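Local coordinates for protein esterase (Sinorhizobium meliloti 1021, PDB 4TX1) that hydrolyses ester bonds as a carbohydrate acetylesterase of the SGNH hydrolase family, probably including aryl esters among its substrates, at residues F113-G118 with P173-L178; V144-L149 with A169-L174; S191-T196 with R209-G214. All coordinates share one frame; numbering follows the deposited sequence.

Contact 1: residues F113-G118 with P173-L178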
loop_
_atom_site.group_PDB
_atom_site.type_symbol
_atom_site.label_atom_id
_atom_site.label_comp_id
_atom_site.label_asym_id
_atom_site.label_seq_id
_atom_site.Cartn_x
_atom_site.Cartn_y
_atom_site.Cartn_z
ATOM N N PHE A 113 -22.214 -12.123 9.040
ATOM C CA PHE A 113 -21.373 -13.172 8.474
ATOM C C PHE A 113 -19.993 -12.573 8.073
ATOM O O PHE A 113 -18.994 -13.167 8.313
ATOM C CB PHE A 113 -22.023 -13.798 7.229
ATOM C CG PHE A 113 -21.235 -14.878 6.708
ATOM C CD1 PHE A 113 -21.125 -16.049 7.445
ATOM C CD2 PHE A 113 -20.438 -14.687 5.571
ATOM C CE1 PHE A 113 -20.285 -17.064 6.990
ATOM C CE2 PHE A 113 -19.659 -15.736 5.114
ATOM C CZ PHE A 113 -19.584 -16.891 5.810
ATOM N N GLY A 114 -19.986 -11.360 7.508
ATOM C CA GLY A 114 -18.697 -10.737 7.139
ATOM C C GLY A 114 -17.837 -10.458 8.385
ATOM O O GLY A 114 -16.615 -10.561 8.316
ATOM N N ALA A 115 -18.465 -10.152 9.526
ATOM C CA ALA A 115 -17.785 -9.895 10.773
ATOM C C ALA A 115 -17.172 -11.182 11.285
ATOM O O ALA A 115 -16.032 -11.207 11.694
ATOM C CB ALA A 115 -18.673 -9.257 11.860
ATOM N N VAL A 116 -17.931 -12.292 11.299
ATOM C CA VAL A 116 -17.324 -13.513 11.843
ATOM C C VAL A 116 -16.188 -14.003 10.923
ATOM O O VAL A 116 -15.258 -14.550 11.412
ATOM C CB VAL A 116 -18.374 -14.608 12.146
ATOM C CG1 VAL A 116 -18.990 -15.096 10.904
ATOM C CG2 VAL A 116 -17.783 -15.737 12.983
ATOM N N LYS A 117 -16.296 -13.842 9.608
ATOM C CA LYS A 117 -15.151 -14.145 8.746
ATOM C C LYS A 117 -13.939 -13.284 9.078
ATOM O O LYS A 117 -12.810 -13.752 8.996
ATOM C CB LYS A 117 -15.520 -13.967 7.300
ATOM C CG LYS A 117 -16.509 -14.996 6.815
ATOM C CD LYS A 117 -16.019 -16.453 6.979
ATOM C CE LYS A 117 -14.826 -16.772 6.127
ATOM N NZ LYS A 117 -14.314 -18.213 6.295
ATOM N N GLY A 118 -14.171 -12.008 9.403
ATOM C CA GLY A 118 -13.062 -11.126 9.804
ATOM C C GLY A 118 -12.451 -11.624 11.115
ATOM O O GLY A 118 -11.212 -11.650 11.283
ATOM N N PRO A 173 -24.280 -15.677 18.344
ATOM C CA PRO A 173 -24.320 -17.122 18.007
ATOM C C PRO A 173 -23.232 -17.513 16.968
ATOM O O PRO A 173 -22.595 -18.582 17.103
ATOM C CB PRO A 173 -25.735 -17.337 17.474
ATOM C CG PRO A 173 -26.352 -15.997 17.243
ATOM C CD PRO A 173 -25.578 -15.010 18.109
ATOM N N LEU A 174 -22.995 -16.636 15.976
ATOM C CA LEU A 174 -21.954 -16.848 14.982
ATOM C C LEU A 174 -20.579 -16.857 15.635
ATOM O O LEU A 174 -19.756 -17.711 15.288
ATOM C CB LEU A 174 -22.031 -15.802 13.890
ATOM C CG LEU A 174 -23.197 -15.822 12.917
ATOM C CD1 LEU A 174 -23.052 -14.673 11.913
ATOM C CD2 LEU A 174 -23.280 -17.199 12.259
ATOM N N TYR A 175 -20.292 -15.908 16.556
ATOM C CA TYR A 175 -18.992 -15.875 17.200
ATOM C C TYR A 175 -18.795 -17.108 18.093
ATOM O O TYR A 175 -17.729 -17.652 18.207
ATOM C CB TYR A 175 -18.784 -14.618 18.055
ATOM C CG TYR A 175 -18.467 -13.353 17.268
ATOM C CD1 TYR A 175 -18.722 -13.234 15.927
ATOM C CD2 TYR A 175 -18.011 -12.228 17.919
ATOM C CE1 TYR A 175 -18.440 -12.017 15.225
ATOM C CE2 TYR A 175 -17.706 -11.047 17.263
ATOM C CZ TYR A 175 -17.914 -10.929 15.910
ATOM O OH TYR A 175 -17.731 -9.759 15.152
ATOM N N ARG A 176 -19.884 -17.496 18.806
ATOM C CA ARG A 176 -19.785 -18.670 19.667
ATOM C C ARG A 176 -19.463 -19.928 18.851
ATOM O O ARG A 176 -18.624 -20.729 19.264
ATOM C CB ARG A 176 -21.125 -18.880 20.424
ATOM C CG ARG A 176 -21.133 -20.094 21.388
ATOM C CD ARG A 176 -22.514 -20.325 22.016
ATOM N NE ARG A 176 -23.001 -19.185 22.775
ATOM C CZ ARG A 176 -24.003 -18.356 22.422
ATOM N NH1 ARG A 176 -24.759 -18.563 21.328
ATOM N NH2 ARG A 176 -24.292 -17.328 23.229
ATOM N N ASP A 177 -20.150 -20.085 17.720
ATOM C CA ASP A 177 -19.936 -21.215 16.750
ATOM C C ASP A 177 -18.487 -21.193 16.260
ATOM O O ASP A 177 -17.797 -22.190 16.263
ATOM C CB ASP A 177 -20.850 -21.157 15.585
ATOM C CG ASP A 177 -22.304 -21.508 15.907
ATOM O OD1 ASP A 177 -22.617 -21.958 16.996
ATOM O OD2 ASP A 177 -23.117 -21.225 15.019
ATOM N N LEU A 178 -17.982 -20.006 15.892
ATOM C CA LEU A 178 -16.557 -19.877 15.490
ATOM C C LEU A 178 -15.564 -20.268 16.539
ATOM O O LEU A 178 -14.567 -20.962 16.254
ATOM C CB LEU A 178 -16.306 -18.423 14.927
ATOM C CG LEU A 178 -14.919 -18.245 14.300
ATOM C CD1 LEU A 178 -14.780 -18.933 12.960
ATOM C CD2 LEU A 178 -14.496 -16.713 14.190
#
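Val116 meets Leu174, Tyr175 and Leu178 of the facing helix and carries most of this contact. Its CG2 lies anti to the backbone N, with CG1 at chi1 66°, and reaches the facing turn, where it is 3.6 Å from Leu174 O. The same methyl packs against Leu178 CB at 3.6 Å, and the two side chains lie alongside, pointing opposite ways. Leu178 in turn brings CD2 to 3.6 Å from Val116 O. Leu174 CD1 reaches the backbone of Phe113, 3.9 Å from its N.

The Tyr175 ring meets Val116 CA and the carbonyl carbon of Ala115 obliquely. CE1 stands 3.9 Å from Val116 CA, while OH comes to 3.5 Å from Ala115 CB. The hydroxyl is anchored by a hydrogen bond with Leu99 O; no hydrogen bond joins the two helix segments. An alanine here would probably leave Leu99 O without its hydroxyl partner and open a gap beside Ala115 and Val116.

The segment axes approach to 9.7 Å with a crossing angle of -30°, and the two segments run roughly parallel, 30° apart in N-to-C direction, on helices 112-127 and 171-182. Ile119 continues the packing along helix 112-127, touching both Tyr175 and Leu178. Outward, Phe113 packs on Met160 of a second subunit; inward, Tyr175 rests on Ile143 of strand 140-145 and Phe186 of strand 185-188, joining the helix pair to the parallel sheet.

Contact 2: residues V144-L149 with A169-L174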
loop_
_atom_site.group_PDB
_atom_site.type_symbol
_atom_site.label_atom_id
_atom_site.label_comp_id
_atom_site.label_asym_id
_atom_site.label_seq_id
_atom_site.Cartn_x
_atom_site.Cartn_y
_atom_site.Cartn_z
ATOM N N VAL A 144 -14.995 -12.074 21.948
ATOM C CA VAL A 144 -16.105 -11.434 22.634
ATOM C C VAL A 144 -17.057 -10.804 21.621
ATOM O O VAL A 144 -16.667 -9.960 20.729
ATOM C CB VAL A 144 -15.613 -10.417 23.651
ATOM C CG1 VAL A 144 -16.823 -9.828 24.386
ATOM C CG2 VAL A 144 -14.573 -10.970 24.607
ATOM N N SER A 145 -18.334 -11.187 21.651
ATOM C CA SER A 145 -19.316 -10.569 20.785
ATOM C C SER A 145 -19.686 -9.210 21.488
ATOM O O SER A 145 -19.920 -9.164 22.729
ATOM C CB SER A 145 -20.549 -11.416 20.468
ATOM O OG SER A 145 -21.120 -11.778 21.746
ATOM N N PRO A 146 -19.665 -8.099 20.722
ATOM C CA PRO A 146 -19.897 -6.829 21.365
ATOM C C PRO A 146 -21.435 -6.750 21.705
ATOM O O PRO A 146 -22.277 -7.400 21.066
ATOM C CB PRO A 146 -19.576 -5.785 20.274
ATOM C CG PRO A 146 -19.804 -6.550 18.984
ATOM C CD PRO A 146 -19.308 -7.963 19.300
ATOM N N PRO A 147 -21.772 -5.903 22.689
ATOM C CA PRO A 147 -23.205 -5.659 22.910
ATOM C C PRO A 147 -23.875 -5.162 21.676
ATOM O O PRO A 147 -23.341 -4.301 20.935
ATOM C CB PRO A 147 -23.203 -4.640 24.046
ATOM C CG PRO A 147 -21.948 -4.820 24.738
ATOM C CD PRO A 147 -20.953 -5.203 23.679
ATOM N N PRO A 148 -25.007 -5.757 21.307
ATOM C CA PRO A 148 -25.598 -5.407 20.061
ATOM C C PRO A 148 -26.198 -3.998 19.933
ATOM O O PRO A 148 -26.505 -3.358 20.932
ATOM C CB PRO A 148 -26.687 -6.429 19.843
ATOM C CG PRO A 148 -26.857 -7.073 21.142
ATOM C CD PRO A 148 -25.673 -6.884 21.978
ATOM N N LEU A 149 -26.313 -3.532 18.703
ATOM C CA LEU A 149 -26.776 -2.208 18.396
ATOM C C LEU A 149 -28.236 -2.081 18.833
ATOM O O LEU A 149 -28.972 -3.113 18.858
ATOM C CB LEU A 149 -26.703 -1.758 16.936
ATOM C CG LEU A 149 -25.388 -1.838 16.118
ATOM C CD1 LEU A 149 -25.258 -0.680 15.192
ATOM C CD2 LEU A 149 -24.203 -2.219 16.914
ATOM N N ALA A 169 -27.443 -8.502 16.173
ATOM C CA ALA A 169 -28.050 -9.518 17.055
ATOM C C ALA A 169 -27.554 -10.899 16.721
ATOM O O ALA A 169 -27.652 -11.850 17.558
ATOM C CB ALA A 169 -29.599 -9.442 16.902
ATOM N N MET A 170 -27.062 -11.068 15.490
ATOM C CA MET A 170 -26.552 -12.384 15.033
ATOM C C MET A 170 -25.109 -12.638 15.398
ATOM O O MET A 170 -24.600 -13.756 15.212
ATOM C CB MET A 170 -26.736 -12.521 13.547
ATOM C CG MET A 170 -28.183 -12.466 13.094
ATOM S SD MET A 170 -28.236 -12.311 11.306
ATOM C CE MET A 170 -29.817 -11.542 10.948
ATOM N N LEU A 171 -24.387 -11.605 15.872
ATOM C CA LEU A 171 -22.967 -11.823 16.188
ATOM C C LEU A 171 -22.691 -12.813 17.311
ATOM O O LEU A 171 -21.765 -13.601 17.191
ATOM C CB LEU A 171 -22.231 -10.491 16.542
ATOM C CG LEU A 171 -22.274 -9.441 15.453
ATOM C CD1 LEU A 171 -21.921 -8.080 16.050
ATOM C CD2 LEU A 171 -21.368 -9.865 14.263
ATOM N N ALA A 172 -23.465 -12.811 18.414
ATOM C CA ALA A 172 -23.194 -13.741 19.507
ATOM C C ALA A 172 -23.238 -15.239 19.058
ATOM O O ALA A 172 -22.338 -15.974 19.351
ATOM C CB ALA A 172 -24.095 -13.461 20.694
ATOM N N PRO A 173 -24.280 -15.677 18.344
ATOM C CA PRO A 173 -24.320 -17.122 18.007
ATOM C C PRO A 173 -23.232 -17.513 16.968
ATOM O O PRO A 173 -22.595 -18.582 17.103
ATOM C CB PRO A 173 -25.735 -17.337 17.474
ATOM C CG PRO A 173 -26.352 -15.997 17.243
ATOM C CD PRO A 173 -25.578 -15.010 18.109
ATOM N N LEU A 174 -22.995 -16.636 15.976
ATOM C CA LEU A 174 -21.954 -16.848 14.982
ATOM C C LEU A 174 -20.579 -16.857 15.635
ATOM O O LEU A 174 -19.756 -17.711 15.288
ATOM C CB LEU A 174 -22.031 -15.802 13.890
ATOM C CG LEU A 174 -23.197 -15.822 12.917
ATOM C CD1 LEU A 174 -23.052 -14.673 11.913
ATOM C CD2 LEU A 174 -23.280 -17.199 12.259
#
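Ser145 and Ala172 make the closest approach of the two segments, with their CA atoms 5.2 Å apart. The touching is van der Waals: Ser145 CB is 3.7 Å from Ala172 CA, and Ser145 OG lies 3.6 Å from Ala172 CB, brought beside that methyl by a chi1 of 56°, which puts OG between the backbone N and the carbonyl carbon. The hydroxyl is hydrogen-bonded to Asp188 OD1 on the adjacent strand, and its approach to Ala172 is packing; no hydrogen bond crosses between the segments.

Strand 140-145 lies within the parallel sheet between strands 94-98 and 185-188, and from it the chain passes through a connection that ends in helix 171-182 and then enters the neighbouring parallel strand 185-188. The contact therefore joins two points of a beta-alpha-beta crossover, the C-terminal end of the first strand and the beginning of the returning helix.

The apolar part belongs to Pro146 and Leu171, whose side chains cross at about a right angle. Leu171 CD1 comes to 3.9 Å from Pro146 CG and to 4.2 Å from CD of the same ring. Leu171 also reaches Ala112 and Ala115 of helix 112-127, while Pro146 touches Met98 of strand 94-98.

Looser packing closes the outer end, where Pro148 CB stands 4.3 Å from Ala169 N. There the loop is tied more firmly by a hydrogen bond between Leu149 N and Ser168 OG.

Contact 3: residues S191-T196 with R209-G214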
loop_
_atom_site.group_PDB
_atom_site.type_symbol
_atom_site.label_atom_id
_atom_site.label_comp_id
_atom_site.label_asym_id
_atom_site.label_seq_id
_atom_site.Cartn_x
_atom_site.Cartn_y
_atom_site.Cartn_z
ATOM N N SER A 191 -24.518 -10.097 27.046
ATOM C CA SER A 191 -25.058 -10.794 28.238
ATOM C C SER A 191 -24.914 -9.998 29.529
ATOM O O SER A 191 -25.681 -10.227 30.494
ATOM C CB SER A 191 -24.376 -12.155 28.420
ATOM O OG SER A 191 -23.112 -12.118 29.026
ATOM N N VAL A 192 -24.037 -9.018 29.545
ATOM C CA VAL A 192 -23.777 -8.221 30.739
ATOM C C VAL A 192 -23.944 -6.709 30.546
ATOM O O VAL A 192 -23.864 -5.937 31.518
ATOM C CB VAL A 192 -22.437 -8.530 31.360
ATOM C CG1 VAL A 192 -22.327 -10.006 31.878
ATOM C CG2 VAL A 192 -21.287 -8.244 30.343
ATOM N N ALA A 193 -24.096 -6.264 29.301
ATOM C CA ALA A 193 -24.032 -4.841 28.924
ATOM C C ALA A 193 -24.919 -4.566 27.755
ATOM O O ALA A 193 -25.277 -5.456 26.960
ATOM C CB ALA A 193 -22.567 -4.371 28.631
ATOM N N ARG A 194 -25.387 -3.327 27.655
ATOM C CA ARG A 194 -26.125 -2.884 26.551
ATOM C C ARG A 194 -25.645 -1.513 26.053
ATOM O O ARG A 194 -25.059 -0.718 26.792
ATOM C CB ARG A 194 -27.634 -2.771 26.830
ATOM C CG ARG A 194 -27.897 -1.783 27.909
ATOM C CD ARG A 194 -29.330 -1.906 28.423
ATOM N NE ARG A 194 -30.381 -1.657 27.439
ATOM C CZ ARG A 194 -31.697 -1.829 27.641
ATOM N NH1 ARG A 194 -32.173 -2.165 28.832
ATOM N NH2 ARG A 194 -32.540 -1.572 26.662
ATOM N N THR A 195 -25.952 -1.290 24.797
ATOM C CA THR A 195 -25.629 -0.070 24.068
ATOM C C THR A 195 -26.602 1.053 24.476
ATOM O O THR A 195 -27.721 0.810 24.971
ATOM C CB THR A 195 -25.644 -0.253 22.545
ATOM O OG1 THR A 195 -26.905 -0.827 22.083
ATOM C CG2 THR A 195 -24.467 -1.144 22.099
ATOM N N THR A 196 -26.127 2.280 24.302
ATOM C CA THR A 196 -26.921 3.440 24.601
ATOM C C THR A 196 -27.742 3.927 23.418
ATOM O O THR A 196 -27.265 4.086 22.300
ATOM C CB THR A 196 -26.116 4.586 25.211
ATOM O OG1 THR A 196 -26.968 5.760 25.251
ATOM C CG2 THR A 196 -24.911 4.919 24.342
ATOM N N ARG A 209 -17.945 -0.715 32.187
ATOM C CA ARG A 209 -17.444 -1.444 33.359
ATOM C C ARG A 209 -17.992 -2.878 33.474
ATOM O O ARG A 209 -17.220 -3.836 33.812
ATOM C CB ARG A 209 -17.795 -0.661 34.651
ATOM C CG ARG A 209 -17.060 0.621 34.842
ATOM C CD ARG A 209 -17.545 1.291 36.172
ATOM N NE ARG A 209 -16.900 0.507 37.138
ATOM C CZ ARG A 209 -15.657 0.678 37.604
ATOM N NH1 ARG A 209 -14.926 1.754 37.329
ATOM N NH2 ARG A 209 -15.156 -0.274 38.430
ATOM N N ALA A 210 -19.229 -3.076 33.071
ATOM C CA ALA A 210 -19.963 -4.345 33.180
ATOM C C ALA A 210 -19.315 -5.361 32.305
ATOM O O ALA A 210 -19.212 -6.540 32.667
ATOM C CB ALA A 210 -21.422 -4.196 32.825
ATOM N N VAL A 211 -18.870 -4.925 31.110
ATOM C CA VAL A 211 -18.132 -5.839 30.236
ATOM C C VAL A 211 -16.899 -6.307 30.937
ATOM O O VAL A 211 -16.612 -7.508 30.907
ATOM C CB VAL A 211 -17.757 -5.179 28.878
ATOM C CG1 VAL A 211 -16.826 -6.108 28.117
ATOM C CG2 VAL A 211 -18.993 -4.786 28.125
ATOM N N GLY A 212 -16.094 -5.414 31.500
ATOM C CA GLY A 212 -14.859 -5.774 32.132
ATOM C C GLY A 212 -15.089 -6.739 33.296
ATOM O O GLY A 212 -14.351 -7.712 33.460
ATOM N N ARG A 213 -16.099 -6.446 34.119
ATOM C CA ARG A 213 -16.424 -7.353 35.282
ATOM C C ARG A 213 -16.901 -8.684 34.811
ATOM O O ARG A 213 -16.488 -9.730 35.336
ATOM C CB ARG A 213 -17.547 -6.775 36.163
ATOM C CG ARG A 213 -17.103 -5.635 37.013
ATOM C CD ARG A 213 -18.148 -5.521 38.124
ATOM N NE ARG A 213 -19.386 -5.182 37.483
ATOM C CZ ARG A 213 -19.743 -3.933 37.237
ATOM N NH1 ARG A 213 -18.967 -2.956 37.664
ATOM N NH2 ARG A 213 -20.905 -3.673 36.621
ATOM N N GLY A 214 -17.757 -8.670 33.800
ATOM C CA GLY A 214 -18.264 -9.856 33.177
ATOM C C GLY A 214 -17.240 -10.812 32.597
ATOM O O GLY A 214 -17.457 -12.025 32.605
#
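Ala210 O accepts a helical hydrogen bond from Gly214 N at 2.8 Å and is also touched from the loop by Val192, whose CG2 lies 3.6 Å away. With chi1 -63° placing Val192 CG1 anti to the carbonyl carbon, the other branch, CG2, falls between the backbone N and the carbonyl carbon, 4.0 Å from Val211 CA. CG1 itself faces Gly214 CA at 4.3 Å. The absence of a side chain at Gly214 matters to this approach, because a CB there would point at the loop and collide with Val192 CG2.

From the helix, Ala210 CB comes to 3.3 Å from Val192 O, a tight packing contact against a carbonyl. Next along the loop, Ala193 CB packs on Val211 CG2 at 3.6 Å and, more loosely, on Ala210 CB at 4.4 Å. No hydrogen bond joins the two segments. Polar support comes from just beside them: Asn207 OD1 accepts from Arg194 N. Beyond the contact, Val211 touches Trp41 of helix 41-49, and the salt bridge of Arg209 to Asp39 also ties the helix to that region.

The segment 191-196 belongs to the loop that runs from strand 185-188 into helix 205-223, and Thr196 is backbone-bonded to His202. In SGNH hydrolases this loop, ahead of the last helix, carries the catalytic aspartate and histidine; Asp199, His202 and Ser22 are probably this triad, their arrangement being consistent with a charge relay.

Overall arrangement
Contacts 1 and 2 adjoin, their centres 9 Å apart, and share helix 171-182: contact 1 sets it against helix 112-127 in a mainly buried apolar interface, and contact 2 against the end of strand 140-145 and the prolines that follow it. Tyr175 CD2 joins the two by packing 3.6 Å from Ser145 CA. Contacts 2 and 3 are only partly buried. Contact 3 sets a loop valine and alanine on the C-terminal helix 205-223 and does not touch contact 1, the nearest atoms being about 7 Å apart. Its loop is nevertheless linked to contact 2 by a probable hydrogen bond, Thr195 OG1 to Pro148 O at 2.8 Å.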